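Local coordinates for xylose isomerase domain protein (Alicyclobacillus acidocaldarius subsp. acidocaldarius, PDB 3U0H) that probably acts as an isomerase built on a xylose isomerase-like TIM barrel, though its substrate and reaction are not established, at residues E5-P10 against Y30-P36; Y203-N207 against P246-V251; N71-E76 against Q119-I124; L86-R91 against E130-M136. All coordinates share one frame. Residue numbers count along the deposited sequence, not the author numbering.

Contact 1 of 4, residues E5-P10 against Y30-P36; sequences EPCLHP and YRYVDVP. With EDO (1,2-ethanediol), chain F.
Strands 5-8 and 32-33, the first two of the eight-stranded TIM barrel, lie side by side and parallel here, joined by helix 18-27 in a beta-alpha-beta unit. The backbone is extended from E5 to H9 and from Y32 to P36; R31 (psi -46°) and P10 (phi/psi -51°/-37°) depart from this. C7 is level with Y32 (CA-CA 4.7 Å), L8 with V33 (4.9 Å) and H9 with D34 (5.2 Å). Two hydrogen bonds straddle V33: L8 N to Y32 O, 3.1 Å, and D34 N to L8 O, 2.9 Å. C7 and Y32 share one face (CB-CB 3.8 Å), C7 touching A64 and A248, and both touching P246. L8 and V33 share the other, their CB and CG1 4.2 Å apart, under helix 18-27. Y30, chi1 m, lays its ring against L8, whose CB stands 3.8 Å from the ring centroid in a CH-pi contact, while Y30 OH bonds to A265 O in helix 261-280. E5 OE2 lies over the R31 guanidinium, 3.4 Å from NH1, a salt bridge of charge alone. P10 CG meets P36 CD at 3.6 Å. D34, chi1 t, accepts O1 of a bound 1,2-ethanediol on OD1 at 2.7 Å, and its OD2 is hydrogen-bonded to the Y203 hydroxyl. The ethanediol probably comes from the crystallisation liquor, but a carboxylate at the C-terminal end of a barrel strand is consistent with a site for a hydroxylated ligand.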
# COMPACT_ATOMS: atom_id res chain seq x y z
N GLU A 5 9.68 -26.50 19.91
CA GLU A 5 9.10 -27.23 21.02
C GLU A 5 7.83 -27.96 20.74
O GLU A 5 7.07 -27.58 19.88
CB GLU A 5 8.74 -26.28 22.12
CG GLU A 5 9.91 -25.93 22.97
CD GLU A 5 9.42 -25.24 24.19
OE1 GLU A 5 8.90 -25.98 25.06
OE2 GLU A 5 9.50 -23.98 24.21
N PRO A 6 7.56 -28.99 21.55
CA PRO A 6 6.36 -29.77 21.37
C PRO A 6 5.19 -28.95 21.85
O PRO A 6 5.34 -28.17 22.78
CB PRO A 6 6.59 -30.98 22.26
CG PRO A 6 8.07 -31.03 22.45
CD PRO A 6 8.47 -29.60 22.53
N CYS A 7 4.06 -29.12 21.18
CA CYS A 7 2.86 -28.36 21.46
C CYS A 7 1.71 -29.35 21.50
O CYS A 7 1.59 -30.23 20.64
CB CYS A 7 2.61 -27.32 20.36
SG CYS A 7 1.02 -26.42 20.59
N LEU A 8 0.85 -29.24 22.48
CA LEU A 8 -0.27 -30.17 22.60
C LEU A 8 -1.41 -29.72 21.67
O LEU A 8 -1.67 -28.53 21.48
CB LEU A 8 -0.73 -30.25 24.04
CG LEU A 8 -1.75 -31.35 24.34
CD1 LEU A 8 -1.13 -32.75 24.27
CD2 LEU A 8 -2.38 -31.08 25.69
N HIS A 9 -2.05 -30.70 21.06
CA HIS A 9 -3.18 -30.46 20.20
C HIS A 9 -4.43 -31.26 20.63
O HIS A 9 -4.32 -32.42 21.00
CB HIS A 9 -2.80 -30.90 18.82
CG HIS A 9 -3.72 -30.40 17.80
ND1 HIS A 9 -4.79 -31.09 17.40
CD2 HIS A 9 -3.73 -29.21 17.09
CE1 HIS A 9 -5.47 -30.36 16.47
NE2 HIS A 9 -4.82 -29.22 16.28
N PRO A 10 -5.62 -30.67 20.54
CA PRO A 10 -6.87 -31.28 21.02
C PRO A 10 -7.18 -32.72 20.56
O PRO A 10 -7.71 -33.54 21.35
CB PRO A 10 -7.94 -30.35 20.45
CG PRO A 10 -7.26 -29.04 20.30
CD PRO A 10 -5.88 -29.38 19.86
N TYR A 30 3.81 -30.06 29.00
CA TYR A 30 3.88 -29.09 27.89
C TYR A 30 3.84 -27.65 28.41
O TYR A 30 3.35 -27.38 29.52
CB TYR A 30 2.70 -29.23 26.95
CG TYR A 30 2.66 -30.46 26.11
CD1 TYR A 30 2.15 -31.63 26.61
CD2 TYR A 30 3.04 -30.45 24.81
CE1 TYR A 30 2.07 -32.77 25.85
CE2 TYR A 30 2.95 -31.59 24.03
CZ TYR A 30 2.46 -32.76 24.56
OH TYR A 30 2.37 -33.94 23.82
N ARG A 31 4.36 -26.73 27.59
CA ARG A 31 4.23 -25.27 27.80
C ARG A 31 3.34 -24.68 26.68
O ARG A 31 2.42 -23.91 26.92
CB ARG A 31 5.65 -24.66 27.83
CG ARG A 31 5.76 -23.15 27.68
CD ARG A 31 7.23 -22.73 27.53
NE ARG A 31 7.38 -21.45 26.81
CZ ARG A 31 8.53 -20.92 26.39
NH1 ARG A 31 9.69 -21.54 26.60
NH2 ARG A 31 8.51 -19.74 25.76
N TYR A 32 3.61 -25.06 25.44
CA TYR A 32 2.77 -24.63 24.32
C TYR A 32 1.48 -25.48 24.18
O TYR A 32 1.55 -26.73 24.11
CB TYR A 32 3.53 -24.71 23.00
CG TYR A 32 4.39 -23.51 22.69
CD1 TYR A 32 3.84 -22.25 22.42
CD2 TYR A 32 5.78 -23.63 22.65
CE1 TYR A 32 4.66 -21.17 22.11
CE2 TYR A 32 6.62 -22.56 22.35
CZ TYR A 32 6.07 -21.33 22.08
OH TYR A 32 6.96 -20.30 21.80
N VAL A 33 0.32 -24.80 24.12
CA VAL A 33 -0.95 -25.46 23.80
C VAL A 33 -1.66 -24.80 22.61
O VAL A 33 -1.72 -23.58 22.51
CB VAL A 33 -1.90 -25.55 24.98
CG1 VAL A 33 -1.36 -26.56 25.97
CG2 VAL A 33 -2.14 -24.18 25.60
N ASP A 34 -2.10 -25.66 21.70
CA ASP A 34 -3.01 -25.32 20.64
C ASP A 34 -4.43 -25.52 21.21
O ASP A 34 -4.80 -26.59 21.75
CB ASP A 34 -2.75 -26.23 19.43
CG ASP A 34 -3.49 -25.76 18.18
OD1 ASP A 34 -4.65 -25.34 18.30
OD2 ASP A 34 -2.94 -25.80 17.08
N VAL A 35 -5.19 -24.44 21.18
CA VAL A 35 -6.57 -24.42 21.63
C VAL A 35 -7.35 -23.69 20.55
O VAL A 35 -7.01 -22.58 20.21
CB VAL A 35 -6.73 -23.67 22.94
CG1 VAL A 35 -8.22 -23.64 23.37
CG2 VAL A 35 -5.87 -24.32 24.03
N PRO A 36 -8.40 -24.32 19.98
CA PRO A 36 -9.27 -23.59 19.07
C PRO A 36 -9.96 -22.36 19.72
O PRO A 36 -10.30 -22.35 20.93
CB PRO A 36 -10.30 -24.66 18.62
CG PRO A 36 -9.77 -25.99 19.02
CD PRO A 36 -8.69 -25.78 20.04
C1 EDO F . -6.90 -24.91 15.80
O1 EDO F . -6.79 -26.00 16.77
C2 EDO F . -5.98 -23.71 16.11
O2 EDO F . -4.57 -23.99 15.93

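Contact 2 of 4, residues Y203-N207 against P246-V251; sequences YVHIN and PVAAEV
P246 starts its strand beside Y203, whose t rotamer swings the ring across so that CE1 is 3.8 Å from P246 CG, with the ring edge facing the proline. V247 is level with V204 (CA-CA 5.1 Å) and shares its face; V247 CG1 lies 4.1 Å from V204 CG1 and 3.6 Å from I206 CG2, a small apolar cluster beneath helix 231-241. A248 pairs with H205 (CA-CA 4.8 Å) and bonds on both sides of it: A248 N to V204 O, 3.1 Å, and I206 N to A248 O, 2.8 Å. Its CB, on the face shared with H205, comes 3.3 Å from Y203 OH, a hydroxyl hydrogen-bonded to D34. These are the seventh and eighth strands of the TIM barrel, parallel with segment axes 4.5 Å apart and crossing at -35°, linked through helix 231-241 as a beta-alpha-beta unit. A249, opposite I206 (CA-CA 4.8 Å), is the centre of an inverse gamma turn; its CA approaches I206 O at 3.3 Å in a CA-H...O contact. The chain then bends to bring E250 over the H205 imidazole, with E250 CB 3.9 Å from the ring centroid in a CH-pi contact, while H205 ND1 bonds to D179. E250 O receives N207 ND2 at 3.1 Å; the same amide nitrogen also reaches D179. V251 ends the segment with CG2 4.2 Å from N207 CB.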
# COMPACT_ATOMS: atom_id res chain seq x y z
N TYR A 203 3.74 -21.87 11.37
CA TYR A 203 3.33 -22.82 12.35
C TYR A 203 3.48 -24.21 11.74
O TYR A 203 3.53 -24.36 10.53
CB TYR A 203 1.88 -22.49 12.81
CG TYR A 203 1.27 -23.31 13.96
CD1 TYR A 203 1.96 -23.52 15.15
CD2 TYR A 203 -0.03 -23.83 13.87
CE1 TYR A 203 1.41 -24.27 16.17
CE2 TYR A 203 -0.62 -24.56 14.92
CZ TYR A 203 0.11 -24.77 16.06
OH TYR A 203 -0.42 -25.50 17.11
N VAL A 204 3.63 -25.21 12.58
CA VAL A 204 4.05 -26.51 12.13
C VAL A 204 3.20 -27.59 12.76
O VAL A 204 2.88 -27.53 13.96
CB VAL A 204 5.53 -26.72 12.48
CG1 VAL A 204 5.96 -28.15 12.14
CG2 VAL A 204 6.37 -25.67 11.74
N HIS A 205 2.75 -28.54 11.93
CA HIS A 205 2.10 -29.74 12.43
C HIS A 205 2.97 -30.93 12.14
O HIS A 205 3.55 -31.04 11.05
CB HIS A 205 0.77 -30.00 11.74
CG HIS A 205 -0.35 -29.03 12.07
ND1 HIS A 205 -1.45 -28.94 11.30
CD2 HIS A 205 -0.51 -28.12 13.09
CE1 HIS A 205 -2.30 -28.03 11.82
NE2 HIS A 205 -1.71 -27.51 12.90
N ILE A 206 2.96 -31.87 13.10
CA ILE A 206 3.58 -33.18 12.96
C ILE A 206 2.57 -34.38 13.21
O ILE A 206 1.59 -34.22 13.91
CB ILE A 206 4.84 -33.20 13.87
CG1 ILE A 206 5.81 -34.28 13.41
CG2 ILE A 206 4.46 -33.27 15.34
CD1 ILE A 206 7.24 -34.11 13.89
N ASN A 207 2.84 -35.55 12.62
CA ASN A 207 1.92 -36.73 12.60
C ASN A 207 2.59 -37.76 11.71
O ASN A 207 3.74 -37.56 11.28
CB ASN A 207 0.51 -36.36 12.05
CG ASN A 207 0.62 -35.45 10.85
OD1 ASN A 207 1.26 -35.83 9.86
ND2 ASN A 207 0.14 -34.21 10.98
N PRO A 246 6.50 -23.69 18.15
CA PRO A 246 5.78 -24.90 18.50
C PRO A 246 5.54 -25.82 17.35
O PRO A 246 5.26 -25.37 16.20
CB PRO A 246 4.42 -24.37 19.00
CG PRO A 246 4.28 -23.03 18.35
CD PRO A 246 5.68 -22.50 18.43
N VAL A 247 5.62 -27.09 17.66
CA VAL A 247 5.31 -28.17 16.74
C VAL A 247 4.18 -28.98 17.33
O VAL A 247 4.36 -29.71 18.32
CB VAL A 247 6.54 -29.03 16.56
CG1 VAL A 247 6.28 -30.20 15.65
CG2 VAL A 247 7.72 -28.17 16.07
N ALA A 248 3.00 -28.87 16.72
CA ALA A 248 1.80 -29.52 17.25
C ALA A 248 1.51 -30.84 16.60
O ALA A 248 1.54 -30.95 15.37
CB ALA A 248 0.61 -28.63 17.10
N ALA A 249 1.20 -31.85 17.41
CA ALA A 249 0.79 -33.16 16.89
C ALA A 249 -0.70 -33.14 16.57
O ALA A 249 -1.53 -33.53 17.41
CB ALA A 249 1.12 -34.25 17.87
N GLU A 250 -1.05 -32.64 15.38
CA GLU A 250 -2.44 -32.72 14.83
C GLU A 250 -2.64 -34.12 14.23
O GLU A 250 -2.16 -34.40 13.11
CB GLU A 250 -2.75 -31.63 13.77
CG GLU A 250 -4.25 -31.64 13.32
CD GLU A 250 -4.66 -30.57 12.30
OE1 GLU A 250 -4.21 -30.58 11.13
OE2 GLU A 250 -5.51 -29.72 12.66
N VAL A 251 -3.31 -34.99 14.98
CA VAL A 251 -3.54 -36.38 14.56
C VAL A 251 -5.02 -36.58 14.33
O VAL A 251 -5.71 -37.12 15.18
CB VAL A 251 -2.94 -37.38 15.57
CG1 VAL A 251 -3.22 -38.80 15.13
CG2 VAL A 251 -1.43 -37.15 15.68

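Contact 3 of 4, residues N71-E76 against Q119-I124; sequences NLYDSE and QLARRI
N71 opens a type I beta turn running to D74, and its OD1 takes the backbone N of Y73 at 2.9 Å, an Asx turn. L72, chi1 m and chi2 t, inserts its side chain against helix 113-131: CB is 3.8 Å from L120 CD1, and CD1 is 4.1 Å from I124 CG1. L72 O accepts a weak hydrogen bond from R123 NH1 (2.8 Å), and a water donates to L72 O (2.7 Å) and Q119 OE1 (2.9 Å). Y73 adds its ring, CE1 3.9 Å from L120 CD1. D74 O is grasped by R123 NH1 (2.8 Å) and NH2 (2.9 Å), so the extended side chain of R123 donates to two carbonyls of the turn. After S75, the N-cap of helix 76-84, E76 closes a salt-bridge network: OE1 takes R123 NH2 at 2.9 Å and R122 NH2 at 2.8 Å, and OE2 takes R122 NH1 at 2.7 Å. R122 NH1 also bonds to Q126, and R122 NE forms a salt bridge to E167 of the third subunit. The loop after strand 62-67 is thus tied to helix 113-131 just as helix 76-84 begins, F79 of that helix touching both arginines, while L120 and I124 also pack on F165 of helix 159-169.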
# COMPACT_ATOMS: atom_id res chain seq x y z
N ASN A 71 -15.03 -17.39 8.33
CA ASN A 71 -15.21 -18.31 7.27
C ASN A 71 -14.93 -17.49 6.01
O ASN A 71 -15.65 -16.52 5.71
CB ASN A 71 -16.66 -18.83 7.33
CG ASN A 71 -17.00 -19.85 6.25
OD1 ASN A 71 -16.42 -19.87 5.16
ND2 ASN A 71 -18.01 -20.70 6.55
N LEU A 72 -13.90 -17.91 5.29
CA LEU A 72 -13.40 -17.21 4.09
C LEU A 72 -14.34 -17.34 2.89
O LEU A 72 -14.08 -16.71 1.85
CB LEU A 72 -12.01 -17.72 3.70
CG LEU A 72 -10.81 -17.23 4.57
CD1 LEU A 72 -9.60 -18.13 4.33
CD2 LEU A 72 -10.50 -15.75 4.33
N TYR A 73 -15.40 -18.14 3.04
CA TYR A 73 -16.35 -18.47 1.99
C TYR A 73 -17.74 -17.97 2.33
O TYR A 73 -18.67 -18.26 1.60
CB TYR A 73 -16.34 -20.01 1.63
CG TYR A 73 -14.92 -20.56 1.57
CD1 TYR A 73 -14.14 -20.36 0.46
CD2 TYR A 73 -14.31 -21.15 2.68
CE1 TYR A 73 -12.83 -20.82 0.40
CE2 TYR A 73 -12.99 -21.59 2.65
CZ TYR A 73 -12.25 -21.41 1.51
OH TYR A 73 -10.92 -21.74 1.42
N ASP A 74 -17.91 -17.14 3.35
CA ASP A 74 -19.24 -16.60 3.66
C ASP A 74 -19.65 -15.61 2.59
O ASP A 74 -18.86 -15.23 1.71
CB ASP A 74 -19.27 -15.90 5.00
CG ASP A 74 -19.77 -16.79 6.13
OD1 ASP A 74 -20.65 -17.63 5.87
OD2 ASP A 74 -19.30 -16.67 7.28
N SER A 75 -20.92 -15.22 2.66
CA SER A 75 -21.42 -14.06 1.95
C SER A 75 -20.57 -12.83 2.36
O SER A 75 -19.94 -12.82 3.44
CB SER A 75 -22.92 -13.86 2.29
OG SER A 75 -23.06 -13.49 3.68
N GLU A 76 -20.53 -11.81 1.49
CA GLU A 76 -19.71 -10.62 1.71
C GLU A 76 -20.09 -9.92 3.05
O GLU A 76 -19.19 -9.64 3.83
CB GLU A 76 -19.75 -9.59 0.52
CG GLU A 76 -18.58 -8.57 0.46
CD GLU A 76 -17.14 -9.17 0.46
OE1 GLU A 76 -16.90 -10.27 -0.10
OE2 GLU A 76 -16.23 -8.54 1.02
N GLN A 119 -11.50 -14.04 -5.29
CA GLN A 119 -12.15 -13.59 -4.09
C GLN A 119 -11.32 -14.07 -2.89
O GLN A 119 -11.09 -13.31 -1.91
CB GLN A 119 -13.59 -14.12 -3.99
CG GLN A 119 -14.27 -13.59 -2.77
CD GLN A 119 -15.70 -14.08 -2.59
OE1 GLN A 119 -15.98 -15.09 -1.90
NE2 GLN A 119 -16.61 -13.34 -3.16
N LEU A 120 -10.92 -15.32 -2.94
CA LEU A 120 -10.18 -15.85 -1.82
C LEU A 120 -8.82 -15.06 -1.62
O LEU A 120 -8.44 -14.73 -0.49
CB LEU A 120 -9.99 -17.37 -1.97
CG LEU A 120 -9.26 -18.04 -0.82
CD1 LEU A 120 -10.12 -18.03 0.41
CD2 LEU A 120 -8.82 -19.46 -1.18
N ALA A 121 -8.13 -14.72 -2.71
CA ALA A 121 -6.88 -13.91 -2.65
C ALA A 121 -7.17 -12.60 -1.94
O ALA A 121 -6.44 -12.18 -1.03
CB ALA A 121 -6.30 -13.62 -4.04
N ARG A 122 -8.26 -11.97 -2.31
CA ARG A 122 -8.56 -10.64 -1.78
C ARG A 122 -8.94 -10.66 -0.30
O ARG A 122 -8.63 -9.75 0.44
CB ARG A 122 -9.63 -9.95 -2.63
CG ARG A 122 -10.04 -8.57 -2.12
CD ARG A 122 -11.25 -8.61 -1.19
NE ARG A 122 -12.46 -9.26 -1.72
CZ ARG A 122 -13.60 -9.45 -1.04
NH1 ARG A 122 -13.71 -9.11 0.25
NH2 ARG A 122 -14.64 -9.99 -1.65
N ARG A 123 -9.64 -11.68 0.13
CA ARG A 123 -10.11 -11.76 1.53
C ARG A 123 -8.99 -12.13 2.51
O ARG A 123 -8.99 -11.71 3.66
CB ARG A 123 -11.24 -12.80 1.63
CG ARG A 123 -12.55 -12.35 1.03
CD ARG A 123 -13.65 -13.39 1.19
NE ARG A 123 -14.96 -12.89 0.82
CZ ARG A 123 -16.11 -13.54 1.07
NH1 ARG A 123 -16.10 -14.73 1.74
NH2 ARG A 123 -17.26 -13.02 0.68
N ILE A 124 -8.08 -12.97 2.05
CA ILE A 124 -6.90 -13.36 2.81
C ILE A 124 -5.99 -12.15 2.97
O ILE A 124 -5.41 -11.96 4.03
CB ILE A 124 -6.13 -14.53 2.13
CG1 ILE A 124 -6.99 -15.82 2.19
CG2 ILE A 124 -4.79 -14.78 2.83
CD1 ILE A 124 -6.40 -17.09 1.58
O HOH W 1 -13.61 -16.40 -0.82

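Contact 4 of 4, residues L86-R91 against E130-M136; sequences LPDRAR and ELLPLGM
This is a mainly apolar contact in the outer layer of the barrel, between the start of helix 86-95 and the fraying C-terminal end of helix 113-131 with the 3-10 turn that leads into strand 137-141. No hydrogen bond crosses it. P87 lies nearest E130 (CA-CA 6.5 Å) and R91 nearest L134 (7.3 Å). A90 offers only a methyl group, and three side chains converge on its CB: L131 CD2 and L134 CD1 at 3.6 Å each, and the SE of M136, a selenomethionine, at 3.9 Å. L86 CD2 lies 4.3 Å from L131 CG, and P87 CG is 3.5 Å from E130 OE1. L134, chi1 m and chi2 t, also brings CD2 to 4.1 Å from R91 CG. Past L131 the chain tightens into a 3-10 turn, 132-134, with L134 N bonded to L131 O (3.1 Å), and G135, at phi 67° and psi 44°, redirects it toward M136. R91 NH1 holds D88 OD1 at 2.6 Å, while its NH2 makes a salt bridge to E199 of the second subunit. Inward, L131 and M136 rest on V101 of strand 100-104; outward, L132 meets L132 of the second subunit, placing this contact between barrel wall and subunit interface.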
# COMPACT_ATOMS: atom_id res chain seq x y z
N LEU A 86 -12.11 -9.34 13.88
CA LEU A 86 -10.88 -10.14 14.00
C LEU A 86 -9.78 -9.53 14.88
O LEU A 86 -9.14 -10.22 15.67
CB LEU A 86 -10.34 -10.49 12.61
CG LEU A 86 -8.91 -11.00 12.49
CD1 LEU A 86 -8.78 -12.31 13.25
CD2 LEU A 86 -8.48 -11.14 11.04
N PRO A 87 -9.57 -8.22 14.77
CA PRO A 87 -8.52 -7.60 15.60
C PRO A 87 -8.59 -7.83 17.12
O PRO A 87 -7.57 -8.23 17.76
CB PRO A 87 -8.67 -6.14 15.25
CG PRO A 87 -9.07 -6.17 13.81
CD PRO A 87 -10.07 -7.30 13.75
N ASP A 88 -9.75 -7.59 17.73
CA ASP A 88 -9.92 -7.87 19.17
C ASP A 88 -9.74 -9.34 19.53
O ASP A 88 -9.13 -9.66 20.53
CB ASP A 88 -11.24 -7.31 19.73
CG ASP A 88 -11.25 -5.74 19.80
OD1 ASP A 88 -10.15 -5.10 19.70
OD2 ASP A 88 -12.35 -5.14 19.96
N ARG A 89 -10.24 -10.23 18.69
CA ARG A 89 -10.00 -11.67 18.86
C ARG A 89 -8.50 -11.97 18.69
O ARG A 89 -7.91 -12.71 19.49
CB ARG A 89 -10.81 -12.54 17.90
CG ARG A 89 -12.30 -12.37 18.08
CD ARG A 89 -13.14 -13.14 17.04
NE ARG A 89 -14.53 -12.92 17.33
CZ ARG A 89 -15.54 -13.02 16.47
NH1 ARG A 89 -16.76 -12.79 16.92
NH2 ARG A 89 -15.37 -13.34 15.20
N ALA A 90 -7.88 -11.37 17.69
CA ALA A 90 -6.43 -11.56 17.61
C ALA A 90 -5.66 -10.96 18.80
O ALA A 90 -4.65 -11.54 19.23
CB ALA A 90 -5.86 -11.08 16.30
N ARG A 91 -6.09 -9.81 19.35
CA ARG A 91 -5.32 -9.22 20.45
C ARG A 91 -5.43 -10.11 21.70
O ARG A 91 -4.47 -10.28 22.42
CB ARG A 91 -5.82 -7.84 20.81
CG ARG A 91 -5.64 -6.71 19.79
CD ARG A 91 -6.36 -5.41 20.21
NE ARG A 91 -6.08 -4.38 19.23
CZ ARG A 91 -6.90 -3.95 18.28
NH1 ARG A 91 -8.16 -4.36 18.19
NH2 ARG A 91 -6.49 -3.05 17.43
N GLU A 130 -5.40 -6.69 8.41
CA GLU A 130 -5.91 -6.35 9.75
C GLU A 130 -4.89 -6.78 10.78
O GLU A 130 -4.90 -6.29 11.92
CB GLU A 130 -7.26 -7.03 10.09
CG GLU A 130 -8.44 -6.48 9.31
CD GLU A 130 -8.57 -4.99 9.53
OE1 GLU A 130 -8.52 -4.58 10.71
OE2 GLU A 130 -8.65 -4.22 8.56
N LEU A 131 -3.98 -7.67 10.39
CA LEU A 131 -3.06 -8.24 11.40
C LEU A 131 -1.68 -7.56 11.41
O LEU A 131 -0.88 -7.80 12.31
CB LEU A 131 -2.94 -9.77 11.24
CG LEU A 131 -4.20 -10.60 11.54
CD1 LEU A 131 -3.96 -12.02 11.01
CD2 LEU A 131 -4.53 -10.68 13.03
N LEU A 132 -1.41 -6.71 10.43
CA LEU A 132 -0.11 -6.04 10.37
C LEU A 132 0.18 -5.21 11.63
O LEU A 132 1.28 -5.26 12.07
CB LEU A 132 0.04 -5.17 9.10
CG LEU A 132 0.08 -5.96 7.77
CD1 LEU A 132 -0.05 -5.07 6.50
CD2 LEU A 132 1.37 -6.79 7.74
N PRO A 133 -0.84 -4.49 12.24
CA PRO A 133 -0.53 -3.69 13.40
C PRO A 133 -0.14 -4.49 14.62
O PRO A 133 0.48 -3.91 15.55
CB PRO A 133 -1.82 -2.93 13.69
CG PRO A 133 -2.64 -3.00 12.43
CD PRO A 133 -2.23 -4.26 11.75
N LEU A 134 -0.46 -5.78 14.61
CA LEU A 134 -0.32 -6.62 15.78
C LEU A 134 0.96 -7.40 15.67
O LEU A 134 1.35 -8.10 16.58
CB LEU A 134 -1.51 -7.59 15.88
CG LEU A 134 -2.91 -6.96 15.67
CD1 LEU A 134 -4.03 -8.02 15.74
CD2 LEU A 134 -3.13 -5.81 16.67
N GLY A 135 1.64 -7.28 14.54
CA GLY A 135 2.85 -8.07 14.35
C GLY A 135 2.54 -9.55 14.26
O GLY A 135 3.18 -10.39 14.89
N MSE A 136 1.51 -9.89 13.52
CA MSE A 136 1.14 -11.30 13.43
C MSE A 136 1.17 -11.73 11.97
O MSE A 136 0.95 -10.94 11.01
CB MSE A 136 -0.19 -11.53 14.11
CG MSE A 136 -0.15 -11.50 15.66
SE MSE A 136 -1.96 -11.56 16.45
CE MSE A 136 -2.13 -13.44 16.96

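How the contacts relate
Contacts 1 and 2 lie in the barrel wall, their centres 9 Å apart: strands 5-8 and 246-249 are neighbours, so the first two strands and the last two meet where the cylinder closes. E5 O and V247 N make a probable hydrogen bond across that seam. Contacts 3 and 4 belong to the outer layer and share helix 113-131, with centres 18 Å apart and segments that alternate along the chain. Contact 1 precedes both, and contact 2 follows. Contacts 1 and 3 fall on opposite sides of the chain's centre, centres 28 Å apart. Barrel closure thus relies on strand pairing, whereas the outer pair joins helices and loop; contacts 1, 3 and 4 all reach another subunit, and contact 2 touches none.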